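Local coordinates for protein acetate kinase (Entamoeba histolytica, PDB 4H0O) that probably interconverts acetate and acetyl phosphate by phosphoryl transfer, as a magnesium-dependent, pyrophosphate-linked acetate kinase of the ASKHA superfamily, at residues A109-D112 and E113-K117; N197-V201 and S202-I206; F373-M376 and P377-V381; G246-P250 and T251-D255. All coordinates share one frame; numbering follows the deposited sequence.

Interaction 1. Residues A109-D112 and E113-K117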
# COMPACT_ATOMS: atom_id res chain seq x y z
N ALA B 109 -5.95 26.94 13.88
CA ALA B 109 -6.12 27.77 15.07
C ALA B 109 -5.89 29.26 14.86
O ALA B 109 -5.09 29.68 14.02
CB ALA B 109 -5.21 27.27 16.19
N VAL B 110 -6.61 30.06 15.65
CA VAL B 110 -6.29 31.46 15.83
C VAL B 110 -4.97 31.49 16.58
O VAL B 110 -4.75 30.68 17.48
CB VAL B 110 -7.38 32.18 16.64
CG1 VAL B 110 -6.98 33.61 16.95
CG2 VAL B 110 -8.71 32.14 15.89
N ILE B 111 -4.08 32.41 16.22
CA ILE B 111 -2.73 32.42 16.79
C ILE B 111 -2.64 33.19 18.11
O ILE B 111 -2.94 34.38 18.16
CB ILE B 111 -1.70 32.98 15.79
CG1 ILE B 111 -1.71 32.16 14.50
CG2 ILE B 111 -0.31 32.98 16.41
CD1 ILE B 111 -0.89 32.76 13.37
N ASP B 112 -2.21 32.49 19.16
CA ASP B 112 -1.91 33.12 20.45
C ASP B 112 -0.51 32.70 20.91
O ASP B 112 0.29 32.21 20.11
CB ASP B 112 -2.96 32.77 21.51
CG ASP B 112 -3.21 31.27 21.62
OD1 ASP B 112 -2.30 30.47 21.33
OD2 ASP B 112 -4.33 30.89 22.02
N GLU B 113 -0.22 32.89 22.19
CA GLU B 113 1.09 32.54 22.75
C GLU B 113 1.28 31.02 22.82
O GLU B 113 2.38 30.52 22.56
CB GLU B 113 1.27 33.16 24.13
CG GLU B 113 2.69 33.05 24.68
CD GLU B 113 3.70 33.85 23.88
OE1 GLU B 113 3.30 34.86 23.25
OE2 GLU B 113 4.89 33.48 23.88
N VAL B 114 0.22 30.30 23.17
CA VAL B 114 0.26 28.84 23.24
C VAL B 114 0.49 28.24 21.85
O VAL B 114 1.37 27.39 21.67
CB VAL B 114 -1.03 28.26 23.85
CG1 VAL B 114 -0.99 26.74 23.85
CG2 VAL B 114 -1.24 28.79 25.26
N VAL B 115 -0.31 28.68 20.88
CA VAL B 115 -0.19 28.23 19.49
C VAL B 115 1.23 28.43 18.94
O VAL B 115 1.82 27.52 18.36
CB VAL B 115 -1.22 28.94 18.58
CG1 VAL B 115 -0.88 28.75 17.12
CG2 VAL B 115 -2.63 28.41 18.86
N LEU B 116 1.78 29.63 19.14
CA LEU B 116 3.14 29.94 18.71
C LEU B 116 4.17 28.99 19.34
O LEU B 116 5.10 28.53 18.68
CB LEU B 116 3.50 31.39 19.03
CG LEU B 116 2.95 32.46 18.08
CD1 LEU B 116 3.13 33.85 18.67
CD2 LEU B 116 3.64 32.36 16.72
N LYS B 117 3.98 28.70 20.63
CA LYS B 117 4.85 27.78 21.35
C LYS B 117 4.76 26.36 20.78
O LYS B 117 5.77 25.67 20.63
CB LYS B 117 4.48 27.78 22.84
CG LYS B 117 5.12 26.68 23.66
CD LYS B 117 4.27 26.35 24.88
CE LYS B 117 2.82 26.10 24.47
NZ LYS B 117 1.93 25.79 25.63

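Interaction 2. Residues N197-V201 and S202-I206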
# COMPACT_ATOMS: atom_id res chain seq x y z
N ASN B 197 -22.87 22.76 -1.33
CA ASN B 197 -23.84 23.50 -2.14
C ASN B 197 -24.38 22.64 -3.28
O ASN B 197 -25.22 23.09 -4.06
CB ASN B 197 -23.21 24.76 -2.73
CG ASN B 197 -22.94 25.83 -1.68
OD1 ASN B 197 -23.54 25.83 -0.61
ND2 ASN B 197 -22.03 26.74 -2.00
N VAL B 198 -23.88 21.41 -3.38
CA VAL B 198 -24.09 20.60 -4.57
C VAL B 198 -24.54 19.16 -4.27
O VAL B 198 -25.29 18.56 -5.05
CB VAL B 198 -22.82 20.65 -5.47
CG1 VAL B 198 -22.69 19.41 -6.33
CG2 VAL B 198 -22.84 21.90 -6.34
N ILE B 199 -24.11 18.62 -3.13
CA ILE B 199 -24.54 17.29 -2.70
C ILE B 199 -24.83 17.24 -1.20
O ILE B 199 -24.44 18.13 -0.45
CB ILE B 199 -23.49 16.20 -3.01
CG1 ILE B 199 -22.20 16.46 -2.23
CG2 ILE B 199 -23.21 16.12 -4.51
CD1 ILE B 199 -21.42 15.19 -1.93
N ASP B 200 -25.51 16.18 -0.76
CA ASP B 200 -25.73 15.94 0.66
C ASP B 200 -24.48 15.29 1.26
O ASP B 200 -24.38 14.06 1.31
CB ASP B 200 -26.95 15.03 0.86
CG ASP B 200 -27.46 15.02 2.29
OD1 ASP B 200 -26.69 15.35 3.22
OD2 ASP B 200 -28.65 14.67 2.49
N VAL B 201 -23.54 16.11 1.69
CA VAL B 201 -22.27 15.63 2.23
C VAL B 201 -22.45 14.78 3.50
O VAL B 201 -21.79 13.76 3.68
CB VAL B 201 -21.29 16.80 2.51
CG1 VAL B 201 -20.10 16.32 3.32
CG2 VAL B 201 -20.82 17.43 1.21
N SER B 202 -23.37 15.21 4.37
CA SER B 202 -23.61 14.53 5.64
C SER B 202 -24.13 13.10 5.52
O SER B 202 -24.17 12.36 6.51
CB SER B 202 -24.55 15.36 6.53
OG SER B 202 -25.53 16.03 5.75
N HIS B 203 -24.54 12.70 4.32
CA HIS B 203 -24.96 11.33 4.06
C HIS B 203 -24.33 10.86 2.76
O HIS B 203 -25.03 10.50 1.81
CB HIS B 203 -26.48 11.23 3.99
CG HIS B 203 -27.17 11.68 5.24
ND1 HIS B 203 -27.32 10.88 6.34
CD2 HIS B 203 -27.76 12.87 5.56
CE1 HIS B 203 -27.96 11.54 7.29
NE2 HIS B 203 -28.23 12.75 6.83
N SER B 204 -23.00 10.85 2.74
CA SER B 204 -22.25 10.57 1.52
C SER B 204 -20.97 9.81 1.82
O SER B 204 -20.37 9.98 2.88
CB SER B 204 -21.91 11.88 0.81
OG SER B 204 -21.06 12.68 1.62
N LYS B 205 -20.57 8.96 0.88
CA LYS B 205 -19.27 8.32 0.93
C LYS B 205 -18.45 8.85 -0.23
O LYS B 205 -18.76 8.60 -1.40
CB LYS B 205 -19.40 6.80 0.86
CG LYS B 205 -20.08 6.19 2.07
CD LYS B 205 -20.37 4.72 1.89
CE LYS B 205 -21.05 4.15 3.12
NZ LYS B 205 -20.29 4.47 4.35
N ILE B 206 -17.41 9.61 0.10
CA ILE B 206 -16.64 10.33 -0.91
C ILE B 206 -15.18 9.90 -0.88
O ILE B 206 -14.59 9.76 0.20
CB ILE B 206 -16.74 11.86 -0.66
CG1 ILE B 206 -18.21 12.29 -0.61
CG2 ILE B 206 -15.99 12.63 -1.74
CD1 ILE B 206 -18.42 13.78 -0.38

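Interaction 3. Residues F373-M376 and P377-V381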
# COMPACT_ATOMS: atom_id res chain seq x y z
N PHE B 373 -19.87 17.83 -12.97
CA PHE B 373 -19.92 16.37 -13.07
C PHE B 373 -19.54 15.90 -14.47
O PHE B 373 -20.01 16.45 -15.47
CB PHE B 373 -21.31 15.86 -12.70
CG PHE B 373 -21.67 16.07 -11.25
CD1 PHE B 373 -22.23 17.27 -10.83
CD2 PHE B 373 -21.45 15.07 -10.32
CE1 PHE B 373 -22.56 17.46 -9.51
CE2 PHE B 373 -21.78 15.26 -8.99
CZ PHE B 373 -22.34 16.46 -8.58
N LEU B 374 -18.69 14.88 -14.53
CA LEU B 374 -18.25 14.34 -15.81
C LEU B 374 -18.98 13.05 -16.15
O LEU B 374 -18.91 12.56 -17.28
CB LEU B 374 -16.73 14.11 -15.78
CG LEU B 374 -15.91 15.32 -15.32
CD1 LEU B 374 -14.41 15.05 -15.40
CD2 LEU B 374 -16.29 16.54 -16.13
N THR B 375 -19.69 12.49 -15.16
CA THR B 375 -20.51 11.30 -15.37
C THR B 375 -21.93 11.67 -15.77
O THR B 375 -22.41 12.76 -15.46
CB THR B 375 -20.58 10.41 -14.11
OG1 THR B 375 -20.57 11.23 -12.93
CG2 THR B 375 -19.41 9.45 -14.06
N MET B 376 -22.59 10.75 -16.47
CA MET B 376 -24.02 10.87 -16.73
C MET B 376 -24.74 10.92 -15.39
O MET B 376 -24.29 10.32 -14.41
CB MET B 376 -24.51 9.66 -17.53
CG MET B 376 -23.67 9.33 -18.76
SD MET B 376 -23.68 10.63 -20.01
CE MET B 376 -22.71 9.86 -21.31
N PRO B 377 -25.86 11.65 -15.32
CA PRO B 377 -26.68 11.70 -14.10
C PRO B 377 -27.32 10.35 -13.77
O PRO B 377 -27.71 10.12 -12.62
CB PRO B 377 -27.75 12.74 -14.42
CG PRO B 377 -27.75 12.85 -15.92
CD PRO B 377 -26.34 12.60 -16.34
N SER B 378 -27.44 9.48 -14.76
CA SER B 378 -27.95 8.13 -14.53
C SER B 378 -26.90 7.24 -13.88
O SER B 378 -27.23 6.24 -13.24
CB SER B 378 -28.41 7.51 -15.84
OG SER B 378 -27.38 7.53 -16.81
N SER B 379 -25.63 7.61 -14.05
CA SER B 379 -24.51 6.81 -13.55
C SER B 379 -24.60 6.58 -12.05
O SER B 379 -24.78 7.53 -11.27
CB SER B 379 -23.18 7.49 -13.89
OG SER B 379 -22.08 6.74 -13.39
N LYS B 380 -24.47 5.32 -11.64
CA LYS B 380 -24.59 4.92 -10.24
C LYS B 380 -23.62 5.69 -9.36
O LYS B 380 -24.02 6.33 -8.38
CB LYS B 380 -24.36 3.41 -10.10
CG LYS B 380 -24.64 2.88 -8.70
CD LYS B 380 -23.88 1.58 -8.44
CE LYS B 380 -24.10 1.09 -7.02
NZ LYS B 380 -23.26 -0.10 -6.71
N VAL B 381 -22.33 5.62 -9.70
CA VAL B 381 -21.31 6.40 -9.02
C VAL B 381 -21.08 7.69 -9.81
O VAL B 381 -20.96 7.66 -11.03
CB VAL B 381 -19.98 5.63 -8.93
CG1 VAL B 381 -18.91 6.47 -8.23
CG2 VAL B 381 -20.18 4.31 -8.21

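Interaction 4. Residues G246-P250 and T251-D255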
# COMPACT_ATOMS: atom_id res chain seq x y z
N GLY B 246 6.05 6.47 -3.41
CA GLY B 246 4.79 6.01 -2.86
C GLY B 246 5.00 4.69 -2.13
O GLY B 246 6.14 4.33 -1.81
N ASP B 247 3.92 3.96 -1.86
CA ASP B 247 4.02 2.67 -1.17
C ASP B 247 4.82 1.65 -1.98
O ASP B 247 4.48 1.32 -3.11
CB ASP B 247 2.63 2.11 -0.87
CG ASP B 247 1.94 2.83 0.28
OD1 ASP B 247 2.63 3.48 1.10
OD2 ASP B 247 0.69 2.74 0.37
N ILE B 248 5.90 1.15 -1.38
CA ILE B 248 6.71 0.10 -1.98
C ILE B 248 7.02 -0.98 -0.94
O ILE B 248 6.75 -0.79 0.25
CB ILE B 248 8.04 0.65 -2.53
CG1 ILE B 248 8.83 1.34 -1.42
CG2 ILE B 248 7.79 1.60 -3.70
CD1 ILE B 248 10.20 1.83 -1.86
N ASP B 249 7.59 -2.10 -1.38
CA ASP B 249 8.03 -3.16 -0.48
C ASP B 249 8.98 -2.59 0.57
O ASP B 249 10.03 -2.04 0.23
CB ASP B 249 8.72 -4.27 -1.29
CG ASP B 249 8.90 -5.55 -0.49
OD1 ASP B 249 9.24 -5.49 0.71
OD2 ASP B 249 8.72 -6.64 -1.09
N PRO B 250 8.61 -2.71 1.86
CA PRO B 250 9.36 -2.15 3.00
C PRO B 250 10.80 -2.65 3.09
O PRO B 250 11.63 -2.00 3.73
CB PRO B 250 8.57 -2.65 4.21
CG PRO B 250 7.19 -2.89 3.70
CD PRO B 250 7.37 -3.38 2.29
N THR B 251 11.09 -3.78 2.46
CA THR B 251 12.43 -4.35 2.46
C THR B 251 13.34 -3.60 1.47
O THR B 251 14.56 -3.56 1.63
CB THR B 251 12.40 -5.86 2.13
OG1 THR B 251 11.57 -6.54 3.08
CG2 THR B 251 13.79 -6.46 2.18
N ILE B 252 12.73 -2.99 0.45
CA ILE B 252 13.49 -2.26 -0.57
C ILE B 252 14.37 -1.12 -0.03
O ILE B 252 15.55 -1.05 -0.39
CB ILE B 252 12.59 -1.77 -1.74
CG1 ILE B 252 11.91 -2.96 -2.42
CG2 ILE B 252 13.41 -0.99 -2.75
CD1 ILE B 252 11.08 -2.58 -3.63
N PRO B 253 13.82 -0.23 0.82
CA PRO B 253 14.72 0.80 1.35
C PRO B 253 15.88 0.18 2.12
O PRO B 253 17.02 0.59 1.91
CB PRO B 253 13.83 1.60 2.30
CG PRO B 253 12.45 1.37 1.80
CD PRO B 253 12.43 -0.03 1.28
N ILE B 254 15.60 -0.80 2.98
CA ILE B 254 16.62 -1.50 3.76
C ILE B 254 17.77 -2.04 2.89
O ILE B 254 18.94 -1.84 3.21
CB ILE B 254 16.01 -2.67 4.57
CG1 ILE B 254 14.84 -2.18 5.43
CG2 ILE B 254 17.07 -3.34 5.43
CD1 ILE B 254 14.11 -3.29 6.19
N ASP B 255 17.42 -2.72 1.80
CA ASP B 255 18.43 -3.26 0.89
C ASP B 255 19.19 -2.17 0.14
O ASP B 255 20.38 -2.33 -0.15
CB ASP B 255 17.79 -4.24 -0.10
CG ASP B 255 17.58 -5.62 0.50
OD1 ASP B 255 18.43 -6.04 1.31
OD2 ASP B 255 16.57 -6.27 0.17

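Interaction 1. Residues A109-D112 and E113-K117
Asp112 OD1 receives the backbone N-H of Val115 at 2.7 Å in a nearly straight bond (174° at the hydrogen), the nitrogen lying almost on the extension of the carboxylate C-O bond. A chi1 of 52° tucks Asp112 CG over its own backbone, which folds the carboxylate back over the first helical turn. Asp112 OD1 also lies 3.1 Å from Val114 N. This is an N-cap: Asp112 immediately precedes helix 113-120, and its main-chain O takes the N-H of Leu116 at 3.1 Å, so one residue serves two amides of the opening turn. A carboxylate at this end of a helix would probably be stabilised in its charged form by the helix dipole. Before the cap in the chain comes strand 109-110, an outermost strand of the eight-stranded sheet, paired antiparallel with strand 148-153. Val115 turns its CG2 back to that strand, 3.9 Å from Ala109 CB and 3.4 Å from Val110 O. Its other methyl, CG1, faces Ile111, with 4.1 Å from Val115 CG1 to Ile111 CA. Ile111 and Leu116 cross at about a right angle, Ile111 CG2 resting 3.7 Å from Leu116 CG. Both of these side chains also lie against Ile137 of helix 129-143, while Val115 touches Val151 of strand 148-153.

Interaction 2. Residues N197-V201 and S202-I206
An inverse gamma turn centred on Asp200, followed by a short 3-10 turn at Val201 and Ser202, lies in the connection from helix 185-195 to strand 205-211, bringing Asp200 beside Ser202 and His203 and Ile199 opposite Ile206. Asp200 holds its CG anti to the backbone N (chi1 -165°), which brings the carboxylate to Ser202 and His203. Asp200 OD1 accepts from Ser202 OG at 2.9 Å, the hydroxyl coming in nearly along the C-O bond. The carboxylate and the His203 ring run side by side and point the same way, yet their planes stand 89° apart. The acid meets the imidazole at an edge, with Asp200 CG in the ring plane and Asp200 OD1 3.6 Å from His203 CD2. That carbon, not a ring nitrogen, faces the acid. A weak bond of 3.3 Å from His203 N to Asp200 O closes the backbone turn, where the connection passes towards the six-stranded sheet containing strand 205-211. At Ser204 a chi1 of 62° points the hydroxyl at Val201 O, but the modelled separation of Ser204 OG from Val201 O, 2.4 Å, is very short and the geometry of this bond is doubtful. Further along, Ile199 and Ile206 reach towards each other tip to tip, Ile199 CD1 lying 3.7 Å from Ile206 CD1. Val201 and Ile206 both pack on Ile192 of helix 185-195, and Ser204 N is bonded to Asn223 OD1.

Interaction 3. Residues F373-M376 and P377-V381
Ser379 ends a type I beta turn, Met376 to Ser379, in the loop that joins the end of strand 372-373 to strand 382-385. The turn closes through Ser379 N, which donates to Met376 O at 3.0 Å from above the carbonyl plane, 67° out of it. Gln382 NE2 also bonds Met376 O, giving this carbonyl a second donor. Pro377 and Ser378 occupy the two corner positions, and Ser378 OG passes 3.6 Å from Met376 CB. Thr375 CG2 faces Ser379 OG and Val381 O, while Thr375 OG1 is bonded by Val383 N. Along the Ser379 side chain, CB lies 3.1 Å from Met376 O and 3.9 Å from Thr375 CB, so the side chain starts against the first residue of the turn and the one before it. With chi1 at 179°, Ser379 OG stands anti to its own nitrogen and reaches past the turn, 3.9 Å from Thr375 CG2. There Glu357 N bonds the hydroxyl from a neighbouring loop. The hydroxyl in turn donates to Val381 O, at 2.8 Å from Ser379 OG, with Ser379 OG tilted 27° from the plane of the Val381 carbonyl.

Interaction 4. Residues G246-P250 and T251-D255
The backbone runs extended through Ile248 and Asp249 and bends at Pro250 into the turn that leads to helix 251-260, so that Asp249 O accepts from Ile252 N at 2.9 Å, the donor standing 48° above the carbonyl plane. Asp249 caps this turn with its side chain too. With chi1 at -166°, CG swings away from its own nitrogen to lie alongside Thr251, and Asp249 OD1 takes the N-H of Thr251 at 3.1 Å on its anti side. Ser234 OG of the second subunit is bonded to both Asp249 OD1 and Thr251 OG1, tying the cap to the dimer partner. Asp249 CB rests on Ile252 CG1 at 3.6 Å. Pro253, which has no N-H to offer, puts its CD 3.3 Å from Asp249 O and 3.2 Å from Pro250 O. Ile248 CD1 reaches the same turn, 4.3 Å from Ile252 CB and equally far from Pro253 CD. The Ile248 side chain is about 9 Å from that of Arg244, a predicted transition-state stabiliser. The loop follows strand 225-229 and feeds helix 251-260, whose N-terminal part packs on the second subunit, with Thr251 on its Leu236 and Asp255 on its Tyr178.

All four are local contacts at turns or helix starts, but their settings differ. Interactions 1 and 4 both cap a helix with an aspartate: the cap of interaction 1 is exposed, at the edge of the eight-stranded sheet, whereas that of interaction 4 is buried against the second subunit; their centres are about 38 Å apart. Interactions 2 and 3 are partly buried turns leading into strands of the six-stranded sheet, and they touch, with Val198 CG1 3.7 Å from Phe373 CE1. Interaction 2 combines an exposed acid-hydroxyl pair with an isoleucine tip-to-tip contact, while interaction 3 is mainly polar. Interactions 1 and 3 lie on opposite sides of the chain's centre.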